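Local coordinates for protein peptide methionine sulfoxide reductase msrA/msrB (Neisseria gonorrhoeae, PDB 2H30) that carries a thioredoxin-like domain that can take electrons from DsbD to reduce its downstream methionine sulfoxide reductase domains, at residues F45-W49 and L83-K87; T19-M23 and G111-Q115; W49-C53 and V121-W125. The protein carries 2 engineered substitutions. All blocks are in the same frame, centred on the assembly; numbering follows the deposited sequence.

Contact 1: residues F45-W49 and L83-K87; sequences FWASW and LHEKK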
# COMPACT_ATOMS: atom_id res chain seq x y z
N PHE A 45 2.62 -2.44 1.09
CA PHE A 45 4.05 -2.18 0.84
C PHE A 45 4.59 -3.34 0.04
O PHE A 45 4.35 -4.52 0.38
CB PHE A 45 4.82 -2.10 2.18
CG PHE A 45 4.40 -0.92 3.00
CD1 PHE A 45 3.28 -0.97 3.83
CD2 PHE A 45 5.10 0.27 2.89
CE1 PHE A 45 2.91 0.18 4.57
CE2 PHE A 45 4.76 1.41 3.65
CZ PHE A 45 3.66 1.39 4.49
N TRP A 46 5.38 -3.01 -0.97
CA TRP A 46 5.92 -4.03 -1.86
C TRP A 46 7.23 -3.58 -2.50
O TRP A 46 7.65 -2.43 -2.32
CB TRP A 46 4.88 -4.39 -2.94
CG TRP A 46 4.53 -3.27 -3.89
CD1 TRP A 46 3.65 -2.24 -3.65
CD2 TRP A 46 4.95 -3.14 -5.25
NE1 TRP A 46 3.54 -1.43 -4.80
CE2 TRP A 46 4.37 -1.95 -5.76
CE3 TRP A 46 5.85 -3.86 -6.04
CZ2 TRP A 46 4.56 -1.52 -7.07
CZ3 TRP A 46 6.06 -3.41 -7.35
CH2 TRP A 46 5.44 -2.26 -7.85
N ALA A 47 7.88 -4.52 -3.22
CA ALA A 47 9.10 -4.24 -3.96
C ALA A 47 9.10 -5.00 -5.26
O ALA A 47 8.54 -6.09 -5.34
CB ALA A 47 10.32 -4.63 -3.16
N SER A 48 9.84 -4.42 -6.20
CA SER A 48 9.93 -4.99 -7.58
C SER A 48 10.59 -6.37 -7.56
O SER A 48 10.34 -7.18 -8.46
CB SER A 48 10.72 -4.06 -8.49
OG SER A 48 12.06 -3.97 -8.03
N TRP A 49 11.43 -6.65 -6.56
CA TRP A 49 12.19 -7.90 -6.53
C TRP A 49 11.44 -9.05 -5.90
O TRP A 49 12.03 -10.15 -5.77
CB TRP A 49 13.57 -7.70 -5.84
CG TRP A 49 13.55 -6.91 -4.58
CD1 TRP A 49 14.03 -5.64 -4.43
CD2 TRP A 49 13.10 -7.34 -3.28
NE1 TRP A 49 13.89 -5.24 -3.10
CE2 TRP A 49 13.34 -6.26 -2.38
CE3 TRP A 49 12.52 -8.53 -2.79
CZ2 TRP A 49 13.00 -6.36 -1.02
CZ3 TRP A 49 12.21 -8.62 -1.44
CH2 TRP A 49 12.46 -7.53 -0.58
N LEU A 83 15.90 -1.31 0.97
CA LEU A 83 15.91 -2.77 0.90
C LEU A 83 16.18 -3.27 -0.53
O LEU A 83 15.47 -4.21 -1.03
CB LEU A 83 14.62 -3.38 1.46
CG LEU A 83 14.29 -3.07 2.93
CD1 LEU A 83 12.90 -3.62 3.35
CD2 LEU A 83 15.35 -3.65 3.87
N HIS A 84 17.15 -2.65 -1.19
CA HIS A 84 17.62 -3.04 -2.53
C HIS A 84 16.60 -2.85 -3.64
O HIS A 84 16.78 -3.37 -4.77
CB HIS A 84 18.22 -4.46 -2.56
CG HIS A 84 19.33 -4.64 -1.57
ND1 HIS A 84 20.56 -4.02 -1.71
CD2 HIS A 84 19.38 -5.33 -0.41
CE1 HIS A 84 21.32 -4.34 -0.68
NE2 HIS A 84 20.63 -5.12 0.13
N GLU A 85 15.55 -2.07 -3.34
CA GLU A 85 14.69 -1.64 -4.42
C GLU A 85 15.46 -0.77 -5.40
O GLU A 85 16.44 -0.05 -4.98
CB GLU A 85 13.46 -0.86 -3.83
CG GLU A 85 12.52 -0.32 -4.88
CD GLU A 85 11.89 -1.43 -5.70
OE1 GLU A 85 12.47 -1.79 -6.77
OE2 GLU A 85 10.85 -1.95 -5.27
N LYS A 86 15.07 -0.81 -6.67
CA LYS A 86 15.60 0.06 -7.70
C LYS A 86 15.63 1.50 -7.24
O LYS A 86 14.75 1.95 -6.52
CB LYS A 86 14.74 -0.04 -8.96
CG LYS A 86 14.81 -1.49 -9.58
CD LYS A 86 13.79 -1.63 -10.71
CE LYS A 86 13.64 -3.09 -11.17
NZ LYS A 86 14.90 -3.56 -11.81
N LYS A 87 16.70 2.23 -7.60
CA LYS A 87 16.79 3.63 -7.22
C LYS A 87 15.72 4.52 -7.82
O LYS A 87 15.06 4.19 -8.83
CB LYS A 87 18.21 4.15 -7.61
CG LYS A 87 19.23 3.45 -6.82
CD LYS A 87 20.68 3.94 -6.94
CE LYS A 87 21.45 3.53 -5.65
NZ LYS A 87 20.61 2.61 -4.78
O HOH W 1 9.96 -1.10 -2.85
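A polar loop-to-loop contact joins S48 to the carboxylate of E85, where the loop following strand 41-45 meets the loop following strand 73-78. S48 N donates to E85 OE2 at 2.8 Å and 163°, and S48 OG donates to E85 OE1 at 2.6 Å, each oxygen using its syn lone pair. E85 CG stands anti to the backbone N (chi1 178°) and the bend at chi2 turns the carboxylate toward S48. OE1 also accepts K86 N of its own segment, 2.8 Å away on the anti side and somewhat out of the carboxylate plane, while a water donates to both OE2 and W46 O. The buried carboxylate thus has four donors, which fix its rotation and probably favour its ionised form. W49 NE1 makes a weak bond to L83 O (2.8 Å, 120°), and E85 N lies at the edge of the indole. A47 CB lies over one indole face, 3.5 Å above the plane and offset toward the rim. K86 runs alongside S48, with CE 3.6 Å from OG. Helix 90-95 packs against the contact, with F91 against E85 and K86 and W94 against S48 and in cation-pi contact with K86; W46 reaches helix 51-64.

Contact 2: residues T19-M23 and G111-Q115; sequences TMSTM and GTIAQ. Engineered in segment 19-23: M20 (natural residue Leu), M23 (natural residue Leu).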
# COMPACT_ATOMS: atom_id res chain seq x y z
N THR A 19 3.15 12.63 6.03
CA THR A 19 4.39 12.27 5.39
C THR A 19 4.19 11.98 3.89
O THR A 19 5.01 12.30 3.04
CB THR A 19 4.98 11.03 6.09
OG1 THR A 19 5.24 11.36 7.46
CG2 THR A 19 6.26 10.54 5.41
N MSE A 20 3.09 11.33 3.60
CA MSE A 20 2.86 10.90 2.23
C MSE A 20 2.48 12.07 1.36
O MSE A 20 2.64 12.06 0.15
CB MSE A 20 1.82 9.81 2.21
CG MSE A 20 1.74 9.08 0.93
SE MSE A 20 0.45 7.75 1.37
CE MSE A 20 1.36 6.79 2.71
N SER A 21 1.98 13.12 1.98
CA SER A 21 1.52 14.28 1.21
C SER A 21 2.70 15.14 0.58
O SER A 21 2.51 16.04 -0.27
CB SER A 21 0.37 14.99 1.98
OG SER A 21 -0.81 14.11 2.07
N THR A 22 3.94 14.75 0.88
CA THR A 22 5.09 15.33 0.24
C THR A 22 5.61 14.41 -0.88
O THR A 22 6.66 14.64 -1.50
CB THR A 22 6.19 15.59 1.31
OG1 THR A 22 6.84 14.37 1.61
CG2 THR A 22 5.53 16.08 2.62
N MSE A 23 4.85 13.34 -1.18
CA MSE A 23 5.37 12.31 -2.08
C MSE A 23 4.60 12.26 -3.39
O MSE A 23 3.45 12.74 -3.47
CB MSE A 23 5.28 10.93 -1.40
CG MSE A 23 6.23 10.87 -0.23
SE MSE A 23 6.02 9.09 0.62
CE MSE A 23 7.15 9.52 2.13
N GLY A 111 12.31 4.91 1.53
CA GLY A 111 11.48 4.11 2.44
C GLY A 111 11.20 4.74 3.81
O GLY A 111 11.22 4.05 4.83
N THR A 112 10.90 6.05 3.81
CA THR A 112 10.61 6.74 5.07
C THR A 112 9.46 6.10 5.85
O THR A 112 9.58 5.78 7.04
CB THR A 112 10.25 8.17 4.80
OG1 THR A 112 11.46 8.80 4.30
CG2 THR A 112 9.85 8.87 6.10
N ILE A 113 8.36 5.82 5.15
CA ILE A 113 7.18 5.34 5.88
C ILE A 113 7.43 3.90 6.33
O ILE A 113 7.14 3.54 7.47
CB ILE A 113 5.96 5.41 4.99
CG1 ILE A 113 5.72 6.86 4.58
CG2 ILE A 113 4.75 4.68 5.69
CD1 ILE A 113 4.73 6.97 3.53
N ALA A 114 8.02 3.07 5.45
CA ALA A 114 8.31 1.72 5.84
C ALA A 114 9.22 1.68 7.09
O ALA A 114 9.02 0.91 8.01
CB ALA A 114 8.95 0.95 4.64
N GLN A 115 10.24 2.54 7.10
CA GLN A 115 11.11 2.60 8.28
C GLN A 115 10.33 3.06 9.53
O GLN A 115 10.50 2.46 10.59
CB GLN A 115 12.28 3.55 8.01
CG GLN A 115 13.24 2.93 7.02
CD GLN A 115 14.39 3.87 6.78
OE1 GLN A 115 15.10 4.21 7.72
NE2 GLN A 115 14.52 4.37 5.57
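I113 inserts its side chain among T19, M20 and M23, and carries most of the contact on the 111-115 side, where the end of helix 16-20 meets helix 112-116; no hydrogen bond crosses. Its CB bond is directed at the 19-23 segment. At CB the chain forks: CG1, anti to the carbonyl carbon (chi1 -61°), continues toward the partner segment, whereas CG2 turns to the ring of F45 on strand 41-45. CG1 lies 3.8 Å from T19 CG2 and 3.9 Å from M23 CE, so it is touched by a methyl of each residue. T19 and I113 pass each other in opposite directions here. The extended chi2 (169°) carries CD1 onward between M20 and M23. There it meets M20 CE at 3.5 Å, tighter than usual for two carbons, with the side chains crossing at about a right angle. M23 comes in obliquely, its CE and SE each 3.8 Å from I113 CD1.

M20 and M23 are engineered selenomethionines in place of natural leucines, so their terminal-atom contacts belong to this construct. M20 is extended as far as SE and bends at chi3, which brings CE to I113. Further out, T19 CG2 and T112 CG2 touch at 4.0 Å, while T19 OG1 is bonded to T15 O. On the 19-23 side, M20 to M23 form a type I turn, and T22 OG1 bonds to T19 O at 3.1 Å. On the other, G111 takes the N-cap position with positive phi, and the carboxylate of D108 receives T112 N and I113 N at the helix start. M20 also reaches I43 and V106, and M23 reaches V106. Two short helices thus pack together on one face of the central sheet, as in the thioredoxin fold.

Contact 3: residues W49-C53 and V121-W125; sequences WCPLC and VYPSW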
# COMPACT_ATOMS: atom_id res chain seq x y z
N TRP A 49 11.43 -6.65 -6.56
CA TRP A 49 12.19 -7.90 -6.53
C TRP A 49 11.44 -9.05 -5.90
O TRP A 49 12.03 -10.15 -5.77
CB TRP A 49 13.57 -7.70 -5.84
CG TRP A 49 13.55 -6.91 -4.58
CD1 TRP A 49 14.03 -5.64 -4.43
CD2 TRP A 49 13.10 -7.34 -3.28
NE1 TRP A 49 13.89 -5.24 -3.10
CE2 TRP A 49 13.34 -6.26 -2.38
CE3 TRP A 49 12.52 -8.53 -2.79
CZ2 TRP A 49 13.00 -6.36 -1.02
CZ3 TRP A 49 12.21 -8.62 -1.44
CH2 TRP A 49 12.46 -7.53 -0.58
N CYS A 50 10.19 -8.81 -5.47
CA CYS A 50 9.43 -9.83 -4.72
C CYS A 50 8.40 -10.40 -5.70
O CYS A 50 7.41 -9.74 -6.04
CB CYS A 50 8.68 -9.18 -3.57
SG CYS A 50 7.69 -10.48 -2.77
N PRO A 51 8.61 -11.63 -6.20
CA PRO A 51 7.64 -12.11 -7.20
C PRO A 51 6.24 -12.33 -6.62
O PRO A 51 5.25 -12.25 -7.38
CB PRO A 51 8.25 -13.43 -7.69
CG PRO A 51 9.14 -13.86 -6.56
CD PRO A 51 9.73 -12.59 -6.02
N LEU A 52 6.10 -12.59 -5.32
CA LEU A 52 4.77 -12.70 -4.77
C LEU A 52 4.08 -11.35 -4.86
O LEU A 52 2.92 -11.25 -5.25
CB LEU A 52 4.88 -13.14 -3.30
CG LEU A 52 3.53 -13.36 -2.62
CD1 LEU A 52 2.67 -14.44 -3.33
CD2 LEU A 52 3.80 -13.72 -1.11
N CYS A 53 4.81 -10.30 -4.45
CA CYS A 53 4.25 -8.98 -4.60
C CYS A 53 3.85 -8.70 -6.03
O CYS A 53 2.70 -8.21 -6.28
CB CYS A 53 5.30 -7.92 -4.29
SG CYS A 53 5.62 -7.75 -2.51
N VAL A 121 9.50 -6.75 5.70
CA VAL A 121 9.17 -7.88 4.85
C VAL A 121 8.04 -7.51 3.93
O VAL A 121 7.21 -6.70 4.28
CB VAL A 121 8.87 -9.17 5.61
CG1 VAL A 121 10.04 -9.56 6.57
CG2 VAL A 121 7.59 -9.14 6.29
N TYR A 122 8.08 -8.07 2.74
CA TYR A 122 7.05 -7.78 1.74
C TYR A 122 6.38 -9.05 1.28
O TYR A 122 7.03 -10.15 1.24
CB TYR A 122 7.68 -7.13 0.53
CG TYR A 122 8.34 -5.77 0.77
CD1 TYR A 122 7.68 -4.77 1.51
CD2 TYR A 122 9.56 -5.48 0.23
CE1 TYR A 122 8.25 -3.49 1.65
CE2 TYR A 122 10.14 -4.21 0.41
CZ TYR A 122 9.46 -3.24 1.10
OH TYR A 122 9.95 -1.98 1.24
N PRO A 123 5.11 -8.93 0.90
CA PRO A 123 4.28 -7.72 1.11
C PRO A 123 3.99 -7.57 2.60
O PRO A 123 4.12 -8.52 3.37
CB PRO A 123 2.97 -8.07 0.39
CG PRO A 123 3.00 -9.56 0.22
CD PRO A 123 4.36 -10.07 0.33
N SER A 124 3.63 -6.36 2.97
CA SER A 124 3.00 -6.12 4.27
C SER A 124 1.96 -5.05 4.06
O SER A 124 1.98 -4.34 3.03
CB SER A 124 4.01 -5.56 5.29
OG SER A 124 4.88 -6.62 5.74
N TRP A 125 1.04 -4.96 5.02
CA TRP A 125 -0.09 -4.01 4.89
C TRP A 125 -0.18 -3.16 6.12
O TRP A 125 0.14 -3.64 7.22
CB TRP A 125 -1.38 -4.81 4.77
CG TRP A 125 -1.45 -5.58 3.43
CD1 TRP A 125 -0.87 -6.82 3.12
CD2 TRP A 125 -2.21 -5.19 2.30
NE1 TRP A 125 -1.23 -7.16 1.82
CE2 TRP A 125 -2.03 -6.18 1.29
CE3 TRP A 125 -2.98 -4.06 2.01
CZ2 TRP A 125 -2.67 -6.08 0.03
CZ3 TRP A 125 -3.62 -3.95 0.75
CH2 TRP A 125 -3.44 -4.97 -0.24
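Y122, P123 and C53 have the largest areas buried here, and they meet at the thiol of C53. C53 SG lies beside the start of the proline, 3.6 Å from P123 N and 3.9 Å from P123 CD, and touches Y122 CB at 3.7 Å. With SG beside its own backbone N (chi1 -76°), C53 sends the sulfur across to the Y122-P123 junction, and W46 touches this cysteine as well. The peptide bond between Y122 and P123 is cis. A CxxC sequence at a helix start facing a cis-proline loop is the classic thioredoxin active-site layout, and C50 and C53 are probably its redox pair. Their SG atoms are 3.4 Å apart, too far for a disulfide, so the dithiol is reduced. C50 is also the N-cap of helix 51-64: its SG accepts C53 N at 3.3 Å in a nearly straight bond of 168°, tying the two cysteines together through the backbone of one and the sulfur of the other. The Y122 ring meets W49 through CD2, which is 3.6 Å from W49 CH2. The indole atom lies at the tyrosine's edge, near its plane; the two ring planes are inclined at 47°, neither stacked nor perpendicular. The same tyrosine ring rests against A47 and F45. P123 is flanked by L52, whose CD2 meets P123 CD at 4.0 Å, the two side chains crossing at about a right angle, and by S141 of a further loop. Just beyond, S124 OG bonds back to V121 O, and S124 pairs through its backbone with F45.

Overall arrangement
Contacts 1 and 3 share W49 and lie about 9 Å apart, centre to centre, so the 45-53 region faces the 83-87 loop with one part and the cis-proline loop with another. They also touch directly: W46 CB packs on C53 SG at 3.5 Å, A47 CB on Y122 CD2 at 3.6 Å, and F45 N probably bonds to S124 O at 2.8 Å. Contact 3 holds the probable redox site. Contact 2 is farther away, about 15 Å from contact 1 and about 18 Å from contact 3 between centres. It still joins contact 1 through F45 CZ and I113 CG2, 3.7 Å apart, but does not touch contact 3, the nearest atoms being about 5 Å apart.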